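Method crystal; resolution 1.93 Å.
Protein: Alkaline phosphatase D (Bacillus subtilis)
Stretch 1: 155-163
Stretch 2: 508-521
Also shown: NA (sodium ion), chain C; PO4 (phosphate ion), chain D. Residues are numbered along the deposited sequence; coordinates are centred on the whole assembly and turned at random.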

# COMPACT_ATOMS: atom_id res chain seq x y z
N GLU A 155 12.22 0.85 7.99
CA GLU A 155 12.83 0.29 9.20
C GLU A 155 14.16 0.90 9.59
O GLU A 155 14.69 0.63 10.69
N TYR A 156 14.73 1.69 8.70
CA TYR A 156 16.09 2.17 8.83
C TYR A 156 16.36 3.09 10.02
O TYR A 156 15.44 3.67 10.59
N GLY A 157 17.63 3.13 10.42
CA GLY A 157 18.15 4.20 11.24
C GLY A 157 18.33 5.44 10.39
O GLY A 157 18.01 5.44 9.20
N PRO A 158 18.85 6.51 10.99
CA PRO A 158 19.01 7.76 10.27
C PRO A 158 20.25 7.75 9.37
O PRO A 158 21.21 7.04 9.66
N ASN A 159 20.21 8.51 8.28
CA ASN A 159 21.34 8.61 7.35
C ASN A 159 21.74 7.27 6.75
O ASN A 159 22.94 7.01 6.53
N GLU A 160 20.78 6.39 6.52
CA GLU A 160 21.10 5.10 5.93
C GLU A 160 20.56 5.04 4.51
O GLU A 160 21.34 4.94 3.55
N TYR A 161 19.23 5.08 4.39
CA TYR A 161 18.58 5.05 3.09
C TYR A 161 18.34 6.48 2.66
O TYR A 161 17.34 7.10 3.06
N VAL A 162 19.27 7.01 1.88
CA VAL A 162 19.36 8.43 1.64
C VAL A 162 18.87 8.78 0.23
O VAL A 162 19.31 8.22 -0.77
N SER A 163 17.92 9.71 0.18
CA SER A 163 17.33 10.14 -1.07
C SER A 163 18.34 10.95 -1.89
O SER A 163 19.15 11.68 -1.33
N PHE A 508 20.66 0.06 -5.57
CA PHE A 508 21.94 0.56 -5.11
C PHE A 508 21.80 1.37 -3.82
O PHE A 508 22.63 1.24 -2.91
N SER A 509 20.75 2.18 -3.75
CA SER A 509 20.54 3.04 -2.61
C SER A 509 20.13 2.23 -1.37
O SER A 509 20.57 2.54 -0.26
N HIS A 510 19.33 1.18 -1.55
CA HIS A 510 19.03 0.25 -0.46
C HIS A 510 20.28 -0.55 -0.01
O HIS A 510 20.40 -0.89 1.17
N ASN A 511 21.20 -0.85 -0.94
CA ASN A 511 22.43 -1.57 -0.58
C ASN A 511 23.42 -0.67 0.16
O ASN A 511 24.10 -1.10 1.08
N LYS A 512 23.50 0.60 -0.24
CA LYS A 512 24.27 1.60 0.51
C LYS A 512 23.76 1.74 1.94
O LYS A 512 24.55 1.87 2.87
N ALA A 513 22.44 1.70 2.12
CA ALA A 513 21.84 1.77 3.45
C ALA A 513 22.36 0.62 4.31
O ALA A 513 22.83 0.84 5.42
N HIS A 514 22.24 -0.60 3.80
CA HIS A 514 22.70 -1.80 4.53
C HIS A 514 24.18 -1.71 4.90
O HIS A 514 24.58 -2.07 6.00
N GLU A 515 24.98 -1.23 3.96
CA GLU A 515 26.40 -1.03 4.21
C GLU A 515 26.62 -0.07 5.38
O GLU A 515 27.40 -0.38 6.28
N LYS A 516 25.96 1.08 5.35
CA LYS A 516 26.03 2.06 6.45
C LYS A 516 25.62 1.44 7.79
O LYS A 516 26.24 1.72 8.80
N GLN A 517 24.58 0.62 7.79
CA GLN A 517 24.15 -0.11 9.00
C GLN A 517 25.29 -0.96 9.54
O GLN A 517 25.51 -1.01 10.75
N MET A 518 26.01 -1.64 8.63
CA MET A 518 27.14 -2.49 9.02
C MET A 518 28.31 -1.64 9.52
O MET A 518 28.93 -1.99 10.53
N ILE A 519 28.61 -0.52 8.85
CA ILE A 519 29.68 0.39 9.29
C ILE A 519 29.38 0.96 10.69
O ILE A 519 30.30 1.17 11.48
N LYS A 520 28.11 1.22 10.99
CA LYS A 520 27.72 1.74 12.31
C LYS A 520 28.02 0.74 13.43
O LYS A 520 28.43 1.13 14.52
N LYS A 521 27.80 -0.54 13.15
CA LYS A 521 28.36 -1.61 13.98
C LYS A 521 29.89 -1.71 13.79
O LYS A 521 30.48 -2.76 14.05

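The most unusual feature of this contact is the way one carboxylate, that of Glu160, ties a loop without regular secondary structure to a helix more than 340 residues later in the chain. Its chi1 is m and its chi2 t, and although the CA-to-CB bond points sideways, the end of the side chain comes nearer to the helix. There Glu160 OE2 forms a salt bridge with Lys520 NZ at 2.8 Å, while Glu160 OE1 accepts hydrogen bonds from Gln517 NE2 at 3.0 Å and from the backbone Gly157 N at 2.8 Å. The last of these folds the loop back on itself. A CB on Gly157 would lie 2.4 Å from Glu160 OE2, so the absence of a side chain leaves room for the carboxylate.

Lys520 points toward the loop with chi1 m and the remaining angles t. This extended chain carries its ammonium group to the carboxylate and also to the backbone, where Lys520 NZ donates to Pro158 O at 2.8 Å. A lysine suits this exposed position because its long aliphatic arm can span the gap while its charge answers both acceptors. Water 3 joins the same ammonium weakly to the side chain of Asn159.

Gln517 (m, t) uses both ends of its amide. While NE2 serves Glu160, Gln517 OE1 binds the sodium ion at 2.6 Å, and the ion also holds waters 1, 6 and 7. Water 1 donates to Glu155 OE2 at 2.7 Å, so Glu155, which makes no direct contact with the helix, is linked to it through the metal's hydration shell.

One turn back along the helix, Ala513 points toward the loop. Its methyl is small enough to let the backbones approach closely, with Glu160 CA and Ala513 CA 4.2 Å apart, and Ala513 CA makes a C-H...O contact with Glu160 O at 3.2 Å. Ala513 CB packs 3.6 Å from Tyr156 CE1 and 4.0 Å from Tyr161 CB, a small apolar patch between two tyrosines.

These tyrosines take different rotamers, Tyr156 m and Tyr161 t, and both reach His510 (m). Tyr156 OH lies 3.2 Å from His510 CD2, near the plane of the imidazole, and water 2 bridges Tyr156 OH and His510 O. The Tyr161 and His510 rings meet obliquely, their centroids 4.2 Å apart and their planes at 36°. Flat side chains fit this buried space while keeping polar atoms at their rims: His510 NE2 makes a weak hydrogen bond to O3 of a phosphate, probably from the crystallisation liquor, at 3.2 Å.

Ser509 (t) points toward the loop, with Ser509 OG 3.5 Å from Tyr161 CE1, at the edge of that ring. Its compact hydroxyl leaves room for water 5, which accepts from Ser509 OG and Val162 N and donates to Ser509 O and Glu160 O. At the more open side, Lys516 lays its aliphatic chain along the loop, Lys516 CD 3.7 Å from Asn159 O, and its ammonium donates to water 4.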

# COMPACT_ATOMS: atom_id res chain seq x y z
CB GLU A 155 12.98 -1.23 9.03
CG GLU A 155 14.21 -1.67 8.20
CD GLU A 155 13.93 -1.73 6.69
OE1 GLU A 155 12.92 -1.14 6.24
OE2 GLU A 155 14.76 -2.33 5.96
CB TYR A 156 16.52 2.90 7.56
CG TYR A 156 16.52 2.00 6.34
CD1 TYR A 156 17.52 1.05 6.16
CD2 TYR A 156 15.52 2.09 5.37
CE1 TYR A 156 17.53 0.22 5.06
CE2 TYR A 156 15.51 1.26 4.28
CZ TYR A 156 16.50 0.31 4.13
OH TYR A 156 16.49 -0.52 3.04
CB PRO A 158 19.13 8.80 11.39
CG PRO A 158 19.67 8.06 12.52
CD PRO A 158 19.07 6.68 12.44
CB ASN A 159 22.57 9.22 8.04
CG ASN A 159 22.27 10.52 8.76
OD1 ASN A 159 22.46 10.64 9.98
ND2 ASN A 159 21.79 11.50 8.01
CB GLU A 160 20.57 3.97 6.80
CG GLU A 160 21.39 3.81 8.07
CD GLU A 160 20.72 2.96 9.13
OE1 GLU A 160 19.77 2.21 8.79
OE2 GLU A 160 21.17 3.04 10.30
CB TYR A 161 17.28 4.27 3.18
CG TYR A 161 16.46 4.24 1.91
CD1 TYR A 161 17.05 4.34 0.65
CD2 TYR A 161 15.09 4.11 1.97
CE1 TYR A 161 16.29 4.31 -0.50
CE2 TYR A 161 14.33 4.06 0.83
CZ TYR A 161 14.92 4.17 -0.39
OH TYR A 161 14.15 4.16 -1.52
CB VAL A 162 20.77 8.95 1.89
CG1 VAL A 162 20.87 10.48 1.55
CG2 VAL A 162 21.17 8.66 3.37
CB SER A 163 16.09 11.01 -0.77
OG SER A 163 15.74 11.80 -1.87
CB PHE A 508 22.59 1.43 -6.18
CG PHE A 508 23.93 1.96 -5.78
CD1 PHE A 508 25.03 1.11 -5.69
CD2 PHE A 508 24.10 3.31 -5.49
CE1 PHE A 508 26.29 1.60 -5.31
CE2 PHE A 508 25.36 3.81 -5.11
CZ PHE A 508 26.45 2.94 -5.02
CB SER A 509 19.50 4.11 -2.94
OG SER A 509 19.43 5.04 -1.89
CB HIS A 510 17.95 -0.73 -0.86
CG HIS A 510 16.57 -0.14 -0.87
ND1 HIS A 510 16.10 0.61 -1.93
CD2 HIS A 510 15.56 -0.21 0.02
CE1 HIS A 510 14.85 0.97 -1.68
NE2 HIS A 510 14.50 0.48 -0.51
CB ASN A 511 23.08 -2.22 -1.81
CG ASN A 511 22.25 -3.34 -2.40
OD1 ASN A 511 21.50 -4.02 -1.69
ND2 ASN A 511 22.35 -3.53 -3.71
CB LYS A 512 24.22 2.96 -0.18
CG LYS A 512 25.17 3.09 -1.35
CD LYS A 512 26.63 3.28 -0.88
CE LYS A 512 27.57 2.23 -1.48
NZ LYS A 512 29.00 2.62 -1.34
CB ALA A 513 20.30 1.73 3.38
CB HIS A 514 22.46 -3.08 3.71
CG HIS A 514 22.97 -4.33 4.35
ND1 HIS A 514 24.21 -4.87 4.04
CD2 HIS A 514 22.43 -5.14 5.29
CE1 HIS A 514 24.39 -5.97 4.75
NE2 HIS A 514 23.32 -6.15 5.52
CB GLU A 515 27.08 -0.51 2.94
CG GLU A 515 28.56 -0.20 3.07
CD GLU A 515 29.00 0.93 2.15
OE1 GLU A 515 28.66 2.10 2.44
OE2 GLU A 515 29.68 0.63 1.14
CB LYS A 516 25.20 3.31 6.16
CG LYS A 516 25.96 4.35 5.35
CD LYS A 516 25.11 5.00 4.25
CE LYS A 516 25.97 5.62 3.16
NZ LYS A 516 25.35 6.88 2.66
CB GLN A 517 22.96 -1.02 8.71
CG GLN A 517 21.62 -0.34 8.71
CD GLN A 517 20.47 -1.23 8.23
OE1 GLN A 517 20.66 -2.38 7.73
NE2 GLN A 517 19.25 -0.72 8.39
CB MET A 518 27.58 -3.40 7.85
CG MET A 518 27.68 -4.88 8.22
SD MET A 518 26.07 -5.68 8.44
CE MET A 518 26.32 -6.69 9.91
CB ILE A 519 29.88 1.57 8.33
CG1 ILE A 519 30.48 1.10 7.01
CG2 ILE A 519 30.79 2.63 8.93
CD1 ILE A 519 30.44 2.18 5.93
CB LYS A 520 26.24 2.12 12.35
CG LYS A 520 25.93 3.51 11.84
CD LYS A 520 24.41 3.71 11.82
CE LYS A 520 23.99 4.96 11.08
NZ LYS A 520 22.54 5.23 11.30
CB LYS A 521 27.68 -2.94 13.68
CG LYS A 521 26.28 -3.06 14.25
CD LYS A 521 25.20 -2.76 13.22
CE LYS A 521 23.87 -3.42 13.55
NZ LYS A 521 23.50 -4.42 12.52
NA NA C . 18.67 -4.10 7.91
P PO4 D . 11.16 -0.30 -1.84
O1 PO4 D . 12.10 -0.31 -2.99
O2 PO4 D . 10.92 -1.62 -1.17
O3 PO4 D . 11.40 0.89 -0.93
O4 PO4 D . 9.71 -0.11 -2.39
O HOH W 1 17.38 -2.87 6.53
O HOH W 2 18.58 -2.43 3.17
O HOH W 3 23.40 8.30 11.84
O HOH W 4 25.73 8.21 5.10
O HOH W 5 21.22 5.17 0.51
O HOH W 6 19.95 -5.36 9.20
O HOH W 7 19.52 -5.05 6.02